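Local coordinates for protein isoflavone reductase (PDB 2GAS) that reduces achiral isoflavones to chiral isoflavanones with NADPH, a step in the biosynthesis of the pterocarpan phytoalexin medicarpin in alfalfa, at residues V139-A142 with T148-C151. Numbering follows the deposited sequence.
Sequences VIEA and TYLC
Tyr149 of strand 148-151 reaches Ile140 and Glu141, on the last turns of helix 126-143, across a wide backbone gap, the nearest CA atoms, those of Ile140 and Thr148, being 10.1 Å apart. The phenol points its OH at the helix and donates a hydrogen bond of 2.8 Å from Tyr149 OH to Glu141 OE1. OE1 lies in the plane of the ring, at its edge, and receives the bond on its anti side, 25° out of the carboxylate plane; carboxylate and ring are inclined by 41°. Glu141 sets out with CG anti to its carbonyl carbon (chi1 -64°) and continues extended, which carries the acid to the phenol, while OE2 forms a salt bridge with Arg138 NE. At the other edge of the ring, Ile140 CD1 packs 4.3 Å from Tyr149 CE2. Without the carboxylate, as with an alanine here, the phenol OH would probably lose this acceptor and Arg138 this ionic partner. Tyr149 also touches Arg137, which probably binds NADP(+), and this places the contact beside the cofactor site. Shared between a neutral donor and the cation of Arg138, the carboxylate is likely to stay ionised while tying the helix end to strand 148-151, which lies between strands 107-109 and 210-213.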
ATOM      1  N   VAL A 139       3.187 -18.449  -4.803  1.00 16.79           N
ATOM      2  CA  VAL A 139       2.444 -18.952  -5.958  1.00 16.65           C
ATOM      3  C   VAL A 139       2.948 -18.257  -7.219  1.00 18.14           C
ATOM      4  O   VAL A 139       3.219 -18.898  -8.232  1.00 18.34           O
ATOM      5  CB  VAL A 139       0.932 -18.686  -5.824  1.00 16.58           C
ATOM      6  CG1 VAL A 139       0.215 -19.126  -7.097  1.00 17.79           C
ATOM      7  CG2 VAL A 139       0.375 -19.436  -4.622  1.00 19.01           C
ATOM      8  N   ILE A 140       3.062 -16.934  -7.144  1.00 16.83           N
ATOM      9  CA  ILE A 140       3.544 -16.128  -8.260  1.00 17.09           C
ATOM     10  C   ILE A 140       4.930 -16.590  -8.716  1.00 16.76           C
ATOM     11  O   ILE A 140       5.181 -16.760  -9.911  1.00 18.29           O
ATOM     12  CB  ILE A 140       3.617 -14.640  -7.845  1.00 15.54           C
ATOM     13  CG1 ILE A 140       2.205 -14.099  -7.626  1.00 16.61           C
ATOM     14  CG2 ILE A 140       4.379 -13.836  -8.894  1.00 17.92           C
ATOM     15  CD1 ILE A 140       2.178 -12.714  -7.004  1.00 17.29           C
ATOM     16  N   GLU A 141       5.827 -16.795  -7.761  1.00 16.94           N
ATOM     17  CA  GLU A 141       7.178 -17.232  -8.077  1.00 17.17           C
ATOM     18  C   GLU A 141       7.198 -18.639  -8.661  1.00 17.80           C
ATOM     19  O   GLU A 141       7.912 -18.907  -9.626  1.00 20.46           O
ATOM     20  CB  GLU A 141       8.042 -17.142  -6.823  1.00 18.78           C
ATOM     21  CG  GLU A 141       8.176 -15.701  -6.340  1.00 18.83           C
ATOM     22  CD  GLU A 141       8.593 -15.588  -4.889  1.00 20.14           C
ATOM     23  OE1 GLU A 141       8.538 -14.466  -4.343  1.00 18.83           O
ATOM     24  OE2 GLU A 141       8.972 -16.614  -4.291  1.00 20.46           O
ATOM     25  N   ALA A 142       6.405 -19.531  -8.084  1.00 19.09           N
ATOM     26  CA  ALA A 142       6.347 -20.903  -8.576  1.00 20.42           C
ATOM     27  C   ALA A 142       5.805 -20.947 -10.009  1.00 21.66           C
ATOM     28  O   ALA A 142       6.304 -21.703 -10.849  1.00 23.15           O
ATOM     29  CB  ALA A 142       5.472 -21.748  -7.650  1.00 19.01           C
ATOM     30  N   THR A 148       6.496  -7.752  -9.378  1.00 15.44           N
ATOM     31  CA  THR A 148       7.076  -6.636  -8.638  1.00 14.02           C
ATOM     32  C   THR A 148       6.212  -6.505  -7.387  1.00 13.28           C
ATOM     33  O   THR A 148       4.984  -6.421  -7.477  1.00 13.16           O
ATOM     34  CB  THR A 148       7.058  -5.300  -9.400  1.00 13.22           C
ATOM     35  OG1 THR A 148       7.890  -5.400 -10.563  1.00 16.54           O
ATOM     36  CG2 THR A 148       7.608  -4.178  -8.500  1.00 16.56           C
ATOM     37  N   TYR A 149       6.854  -6.534  -6.225  1.00 14.06           N
ATOM     38  CA  TYR A 149       6.152  -6.407  -4.949  1.00 14.91           C
ATOM     39  C   TYR A 149       6.379  -4.978  -4.486  1.00 15.02           C
ATOM     40  O   TYR A 149       7.503  -4.601  -4.168  1.00 14.57           O
ATOM     41  CB  TYR A 149       6.733  -7.381  -3.922  1.00 13.67           C
ATOM     42  CG  TYR A 149       6.712  -8.830  -4.359  1.00 12.48           C
ATOM     43  CD1 TYR A 149       7.734  -9.696  -3.982  1.00 13.05           C
ATOM     44  CD2 TYR A 149       5.661  -9.338  -5.127  1.00 15.33           C
ATOM     45  CE1 TYR A 149       7.714 -11.041  -4.360  1.00 14.01           C
ATOM     46  CE2 TYR A 149       5.633 -10.678  -5.507  1.00 15.42           C
ATOM     47  CZ  TYR A 149       6.659 -11.518  -5.119  1.00 14.69           C
ATOM     48  OH  TYR A 149       6.627 -12.844  -5.492  1.00 16.83           O
ATOM     49  N   LEU A 150       5.312  -4.186  -4.455  1.00 13.91           N
ATOM     50  CA  LEU A 150       5.419  -2.781  -4.065  1.00 14.05           C
ATOM     51  C   LEU A 150       5.213  -2.655  -2.558  1.00 15.05           C
ATOM     52  O   LEU A 150       4.094  -2.711  -2.062  1.00 15.28           O
ATOM     53  CB  LEU A 150       4.383  -1.957  -4.836  1.00 14.35           C
ATOM     54  CG  LEU A 150       4.547  -0.434  -4.972  1.00 13.81           C
ATOM     55  CD1 LEU A 150       4.510   0.228  -3.599  1.00 16.88           C
ATOM     56  CD2 LEU A 150       5.848  -0.116  -5.682  1.00 15.68           C
ATOM     57  N   CYS A 151       6.315  -2.501  -1.833  1.00 14.92           N
ATOM     58  CA  CYS A 151       6.279  -2.391  -0.379  1.00 15.52           C
ATOM     59  C   CYS A 151       6.423  -0.924   0.007  1.00 15.88           C
ATOM     60  O   CYS A 151       7.535  -0.413   0.168  1.00 16.22           O
ATOM     61  CB  CYS A 151       7.412  -3.231   0.215  1.00 14.19           C
ATOM     62  SG  CYS A 151       7.385  -4.951  -0.378  1.00 17.11           S
TER